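Local coordinates for protein aminoglycoside phosphotransferase (Mycobacterium smegmatis, PDB 6EF6) that phosphorylates (S)-1-amino-2-propanol as the aminopropanol kinase of the aminoacetone-utilization microcompartment, at residues W175-C180 with L210-L215; E216-G221 with P304-L309. All coordinates share one frame; numbering follows the deposited sequence.

Contact 1: residues W175-C180 with L210-L215; sequences WDWEHC and LLHRKL
A face-to-face aromatic stack, Trp-177 on His-212, joins the short helix 177-180 to the side of the long helix 198-218 in the largely helical lobe of this kinase-like fold. The imidazole lies over the indole's five-membered ring with the planes only 7° apart and the centroids separated by 3.6 Å. Trp-177 NE1 sits over the imidazole, 3.4 Å from His-212 CE1, while the CG end of the imidazole is shifted toward the benzo half. There His-212 CB takes over, standing above the six-membered ring as a CH-pi donor 3.8 Å from its centroid. Trp-177 extends to its partner because its CG is anti to the backbone N (chi1 -177°). Two leucines of the long helix finish the fit at the rim of the indole rather than over its face: Leu-215 CD1 lies 3.8 Å from Trp-177 CE3, and Leu-211 CD2 is 4.2 Å from Trp-177 CZ3. Just before the tryptophan in the chain, Asp-176 occupies the N-cap of the short helix. Its OD1 accepts both His-179 N, 3.2 Å away, and His-179 ND1, 2.7 Å away, the latter through the syn lone pair and nearly in the imidazole plane. Across the interface, cohesion probably comes mainly from dispersion between the two flat rings, helped by the leucine methyls, and the electron-rich indole could stabilise His-212 if that imidazole became protonated.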
loop_
_atom_site.group_PDB
_atom_site.type_symbol
_atom_site.label_atom_id
_atom_site.label_comp_id
_atom_site.label_asym_id
_atom_site.label_seq_id
_atom_site.Cartn_x
_atom_site.Cartn_y
_atom_site.Cartn_z
ATOM N N TRP A 175 -6.158 -8.673 4.734
ATOM C CA TRP A 175 -4.751 -9.006 4.785
ATOM C C TRP A 175 -4.558 -9.794 6.068
ATOM O O TRP A 175 -3.743 -9.441 6.908
ATOM C CB TRP A 175 -3.874 -7.752 4.733
ATOM C CG TRP A 175 -4.029 -7.019 3.455
ATOM C CD1 TRP A 175 -4.764 -5.857 3.212
ATOM C CD2 TRP A 175 -3.437 -7.362 2.185
ATOM N NE1 TRP A 175 -4.676 -5.508 1.898
ATOM C CE2 TRP A 175 -3.892 -6.407 1.236
ATOM C CE3 TRP A 175 -2.592 -8.403 1.741
ATOM C CZ2 TRP A 175 -3.515 -6.445 -0.083
ATOM C CZ3 TRP A 175 -2.247 -8.450 0.394
ATOM C CH2 TRP A 175 -2.682 -7.465 -0.492
ATOM N N ASP A 176 -5.308 -10.883 6.199
ATOM C CA ASP A 176 -5.170 -11.805 7.320
ATOM C C ASP A 176 -4.184 -12.906 6.979
ATOM O O ASP A 176 -3.590 -12.892 5.907
ATOM C CB ASP A 176 -6.538 -12.347 7.739
ATOM C CG ASP A 176 -7.308 -13.035 6.621
ATOM O OD1 ASP A 176 -6.765 -13.176 5.531
ATOM O OD2 ASP A 176 -8.450 -13.450 6.889
ATOM N N TRP A 177 -3.979 -13.863 7.896
ATOM C CA TRP A 177 -2.985 -14.904 7.605
ATOM C C TRP A 177 -3.342 -15.642 6.322
ATOM O O TRP A 177 -2.486 -15.798 5.433
ATOM C CB TRP A 177 -2.876 -15.907 8.752
ATOM C CG TRP A 177 -1.809 -16.915 8.477
ATOM C CD1 TRP A 177 -1.991 -18.186 8.012
ATOM C CD2 TRP A 177 -0.420 -16.720 8.684
ATOM N NE1 TRP A 177 -0.733 -18.778 7.870
ATOM C CE2 TRP A 177 0.226 -17.906 8.303
ATOM C CE3 TRP A 177 0.338 -15.660 9.149
ATOM C CZ2 TRP A 177 1.639 -18.022 8.348
ATOM C CZ3 TRP A 177 1.710 -15.793 9.220
ATOM C CH2 TRP A 177 2.336 -16.984 8.830
ATOM N N GLU A 178 -4.579 -16.090 6.217
ATOM C CA GLU A 178 -5.055 -16.848 5.060
ATOM C C GLU A 178 -4.693 -16.174 3.736
ATOM O O GLU A 178 -4.247 -16.837 2.789
ATOM C CB GLU A 178 -6.567 -17.036 5.165
ATOM C CG GLU A 178 -7.127 -17.695 3.876
ATOM C CD GLU A 178 -8.579 -18.049 3.940
ATOM O OE1 GLU A 178 -9.198 -17.842 5.003
ATOM O OE2 GLU A 178 -9.090 -18.506 2.890
ATOM N N HIS A 179 -4.872 -14.866 3.644
ATOM C CA HIS A 179 -4.741 -14.181 2.367
ATOM C C HIS A 179 -3.361 -13.596 2.162
ATOM O O HIS A 179 -3.095 -13.043 1.093
ATOM C CB HIS A 179 -5.827 -13.102 2.189
ATOM C CG HIS A 179 -7.201 -13.668 2.116
ATOM N ND1 HIS A 179 -7.982 -13.877 3.229
ATOM C CD2 HIS A 179 -7.889 -14.202 1.074
ATOM C CE1 HIS A 179 -9.130 -14.433 2.867
ATOM N NE2 HIS A 179 -9.083 -14.667 1.570
ATOM N N CYS A 180 -2.473 -13.699 3.154
ATOM C CA CYS A 180 -1.088 -13.300 2.985
ATOM C C CYS A 180 -0.184 -14.499 2.724
ATOM O O CYS A 180 0.482 -14.571 1.689
ATOM C CB CYS A 180 -0.596 -12.568 4.248
ATOM S SG CYS A 180 -1.352 -10.931 4.564
ATOM N N LEU A 210 7.255 -18.965 13.226
ATOM C CA LEU A 210 7.354 -18.161 14.446
ATOM C C LEU A 210 6.470 -16.928 14.335
ATOM O O LEU A 210 5.695 -16.634 15.261
ATOM C CB LEU A 210 8.835 -17.780 14.681
ATOM C CG LEU A 210 9.012 -16.858 15.889
ATOM C CD1 LEU A 210 8.460 -17.456 17.172
ATOM C CD2 LEU A 210 10.495 -16.525 16.018
ATOM N N LEU A 211 6.492 -16.244 13.201
ATOM C CA LEU A 211 5.599 -15.124 12.962
ATOM C C LEU A 211 4.152 -15.523 13.123
ATOM O O LEU A 211 3.360 -14.816 13.757
ATOM C CB LEU A 211 5.847 -14.585 11.567
ATOM C CG LEU A 211 4.798 -13.631 10.996
ATOM C CD1 LEU A 211 4.816 -12.337 11.777
ATOM C CD2 LEU A 211 5.066 -13.351 9.549
ATOM N N HIS A 212 3.754 -16.681 12.572
ATOM C CA HIS A 212 2.376 -17.156 12.692
ATOM C C HIS A 212 1.997 -17.307 14.158
ATOM O O HIS A 212 0.916 -16.875 14.595
ATOM C CB HIS A 212 2.242 -18.504 11.943
ATOM C CG HIS A 212 0.841 -18.908 11.655
ATOM N ND1 HIS A 212 0.548 -20.112 11.047
ATOM C CD2 HIS A 212 -0.340 -18.324 11.912
ATOM C CE1 HIS A 212 -0.755 -20.226 10.911
ATOM N NE2 HIS A 212 -1.329 -19.164 11.443
ATOM N N ARG A 213 2.867 -17.929 14.956
ATOM C CA ARG A 213 2.592 -18.103 16.381
ATOM C C ARG A 213 2.489 -16.754 17.093
ATOM O O ARG A 213 1.630 -16.569 17.953
ATOM C CB ARG A 213 3.677 -18.970 17.037
ATOM C CG ARG A 213 3.662 -20.433 16.589
ATOM C CD ARG A 213 4.998 -21.140 16.907
ATOM N NE ARG A 213 5.575 -20.788 18.199
ATOM C CZ ARG A 213 6.864 -20.915 18.509
ATOM N NH1 ARG A 213 7.281 -20.567 19.719
ATOM N NH2 ARG A 213 7.738 -21.382 17.615
ATOM N N LYS A 214 3.309 -15.797 16.722
ATOM C CA LYS A 214 3.250 -14.482 17.349
ATOM C C LYS A 214 1.976 -13.763 16.975
ATOM O O LYS A 214 1.358 -13.121 17.828
ATOM C CB LYS A 214 4.480 -13.655 16.997
ATOM C CG LYS A 214 5.718 -14.251 17.615
ATOM C CD LYS A 214 6.910 -13.377 17.549
ATOM C CE LYS A 214 6.735 -11.987 18.146
ATOM N NZ LYS A 214 6.396 -11.987 19.601
ATOM N N LEU A 215 1.538 -13.885 15.734
ATOM C CA LEU A 215 0.274 -13.297 15.317
ATOM C C LEU A 215 -0.920 -13.943 15.988
ATOM O O LEU A 215 -1.878 -13.245 16.346
ATOM C CB LEU A 215 0.113 -13.331 13.802
ATOM C CG LEU A 215 1.060 -12.440 12.984
ATOM C CD1 LEU A 215 0.955 -12.809 11.531
ATOM C CD2 LEU A 215 0.711 -10.954 13.167
#

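Contact 2: residues E216-G221 with P304-L309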
loop_
_atom_site.group_PDB
_atom_site.type_symbol
_atom_site.label_atom_id
_atom_site.label_comp_id
_atom_site.label_asym_id
_atom_site.label_seq_id
_atom_site.Cartn_x
_atom_site.Cartn_y
_atom_site.Cartn_z
ATOM N N GLU A 216 -0.878 -15.256 16.222
ATOM C CA GLU A 216 -1.967 -15.914 16.923
ATOM C C GLU A 216 -2.063 -15.417 18.350
ATOM O O GLU A 216 -3.170 -15.250 18.881
ATOM C CB GLU A 216 -1.774 -17.428 16.886
ATOM C CG GLU A 216 -2.109 -18.026 15.531
ATOM C CD GLU A 216 -1.911 -19.541 15.490
ATOM O OE1 GLU A 216 -1.214 -20.091 16.381
ATOM O OE2 GLU A 216 -2.455 -20.169 14.557
ATOM N N GLU A 217 -0.925 -15.219 19.015
ATOM C CA GLU A 217 -0.924 -14.729 20.383
ATOM C C GLU A 217 -1.377 -13.262 20.455
ATOM O O GLU A 217 -2.149 -12.879 21.354
ATOM C CB GLU A 217 0.477 -14.906 20.953
ATOM C CG GLU A 217 0.782 -14.367 22.367
ATOM C CD GLU A 217 2.274 -14.542 22.722
ATOM O OE1 GLU A 217 3.150 -14.062 21.958
ATOM O OE2 GLU A 217 2.582 -15.200 23.739
ATOM N N TYR A 218 -0.898 -12.438 19.525
ATOM C CA TYR A 218 -1.269 -11.020 19.436
ATOM C C TYR A 218 -2.761 -10.866 19.200
ATOM O O TYR A 218 -3.405 -9.999 19.781
ATOM C CB TYR A 218 -0.445 -10.413 18.310
ATOM C CG TYR A 218 -0.519 -8.929 18.099
ATOM C CD1 TYR A 218 -0.112 -8.051 19.080
ATOM C CD2 TYR A 218 -0.933 -8.413 16.880
ATOM C CE1 TYR A 218 -0.086 -6.697 18.841
ATOM C CE2 TYR A 218 -0.919 -7.038 16.655
ATOM C CZ TYR A 218 -0.489 -6.222 17.630
ATOM O OH TYR A 218 -0.494 -4.861 17.310
ATOM N N GLY A 219 -3.334 -11.761 18.403
ATOM C CA GLY A 219 -4.720 -11.794 18.115
ATOM C C GLY A 219 -5.160 -10.754 17.117
ATOM O O GLY A 219 -4.353 -10.026 16.535
ATOM N N SER A 220 -6.452 -10.667 16.938
ATOM C CA SER A 220 -7.044 -9.742 16.002
ATOM C C SER A 220 -8.185 -8.987 16.636
ATOM O O SER A 220 -9.199 -8.695 16.005
ATOM C CB SER A 220 -7.447 -10.451 14.719
ATOM O OG SER A 220 -8.300 -11.539 15.037
ATOM N N GLY A 221 -8.011 -8.573 17.894
ATOM C CA GLY A 221 -9.010 -7.796 18.586
ATOM C C GLY A 221 -9.126 -6.398 18.010
ATOM O O GLY A 221 -8.301 -5.959 17.198
ATOM N N PRO A 304 8.814 -5.646 14.346
ATOM C CA PRO A 304 9.678 -6.508 13.515
ATOM C C PRO A 304 8.887 -7.613 12.834
ATOM O O PRO A 304 9.151 -7.945 11.649
ATOM C CB PRO A 304 10.727 -7.009 14.500
ATOM C CG PRO A 304 10.755 -5.968 15.598
ATOM C CD PRO A 304 9.313 -5.510 15.713
ATOM N N SER A 305 7.898 -8.202 13.529
ATOM C CA SER A 305 7.039 -9.195 12.908
ATOM C C SER A 305 6.338 -8.632 11.682
ATOM O O SER A 305 6.230 -9.317 10.652
ATOM C CB SER A 305 5.994 -9.681 13.901
ATOM O OG SER A 305 6.519 -10.546 14.898
ATOM N N PHE A 306 5.825 -7.409 11.754
ATOM C CA PHE A 306 5.142 -6.827 10.622
ATOM C C PHE A 306 6.062 -6.481 9.473
ATOM O O PHE A 306 5.650 -6.533 8.316
ATOM C CB PHE A 306 4.269 -5.625 11.052
ATOM C CG PHE A 306 3.047 -6.074 11.842
ATOM C CD1 PHE A 306 2.176 -7.009 11.283
ATOM C CD2 PHE A 306 2.836 -5.699 13.150
ATOM C CE1 PHE A 306 1.079 -7.498 11.970
ATOM C CE2 PHE A 306 1.691 -6.200 13.885
ATOM C CZ PHE A 306 0.859 -7.132 13.286
ATOM N N VAL A 307 7.284 -6.059 9.777
ATOM C CA VAL A 307 8.294 -5.892 8.728
ATOM C C VAL A 307 8.519 -7.221 8.016
ATOM O O VAL A 307 8.600 -7.266 6.782
ATOM C CB VAL A 307 9.601 -5.275 9.290
ATOM C CG1 VAL A 307 10.669 -5.245 8.231
ATOM C CG2 VAL A 307 9.357 -3.903 9.857
ATOM N N PHE A 308 8.686 -8.290 8.777
ATOM C CA PHE A 308 8.939 -9.608 8.191
ATOM C C PHE A 308 7.747 -10.129 7.382
ATOM O O PHE A 308 7.924 -10.687 6.304
ATOM C CB PHE A 308 9.411 -10.585 9.252
ATOM C CG PHE A 308 9.935 -11.853 8.642
ATOM C CD1 PHE A 308 11.097 -11.840 7.875
ATOM C CD2 PHE A 308 9.276 -13.068 8.756
ATOM C CE1 PHE A 308 11.542 -12.991 7.266
ATOM C CE2 PHE A 308 9.774 -14.222 8.150
ATOM C CZ PHE A 308 10.896 -14.164 7.415
ATOM N N LEU A 309 6.530 -9.862 7.848
ATOM C CA LEU A 309 5.332 -10.195 7.065
ATOM C C LEU A 309 5.359 -9.476 5.724
ATOM O O LEU A 309 5.125 -10.075 4.662
ATOM C CB LEU A 309 4.073 -9.798 7.868
ATOM C CG LEU A 309 2.743 -10.011 7.156
ATOM C CD1 LEU A 309 2.526 -11.402 6.649
ATOM C CD2 LEU A 309 1.559 -9.586 8.026
#
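Tyr-218, in the last turn of helix 198-218, meets Phe-306 of helix 303-320 in a buried aromatic contact, and its side chain is instructive when followed outward. CB still belongs to its own helix, resting 3.3 Å from Lys-214 O one turn back. With CG anti to the backbone N (chi1 -173°), the ring then heads for the neighbouring helix. Along one flank, CD2 passes 3.8 Å from Gly-219 O, the carbonyl that accepts a hydrogen bond from Trp-260 NE1. The next atom on that flank, CE2, makes the contact: it is 3.8 Å from Phe-306 CZ and 3.9 Å from Phe-306 CE2, arriving at the edge of the phenyl ring and near its plane. The two rings are inclined by 62° with centroids 5.9 Å apart, an oblique meeting of one corner with one edge. At the tip, OH is hydrogen-bonded to Asp-299 OD2, which fixes the polar end of the tyrosine. Phe-306 also touches other aromatic residues, among them Trp-260, Phe-262 and Tyr-263. Gly-219, with positive phi, turns the chain out of the helix just after Tyr-218. The chemistry thus divides along one side chain: a small apolar touch joins the two helices, while the phenol is fixed by a directional bond to a carboxylate, its buried hydroxyl satisfied.

Contacts 1 and 2 follow one another along helix 198-218, their centres about 7 Å apart, and are joined by further packing. Leu-215 CD2 lies 3.7 Å from Phe-306 CE1, and Leu-211 CD1 is 3.5 Å from Ser-305 O, so the two leucines at the indole rim in contact 1 also pack on the helix used by contact 2. Both contacts lead on toward the pocket holding (2R)-1-methoxypropan-2-amine. Trp-175, just before the short helix of contact 1, meets Trp-187 of that pocket edge-to-face, and helix 303-320 continues from contact 2 to Arg-310 and Trp-317, which also line it.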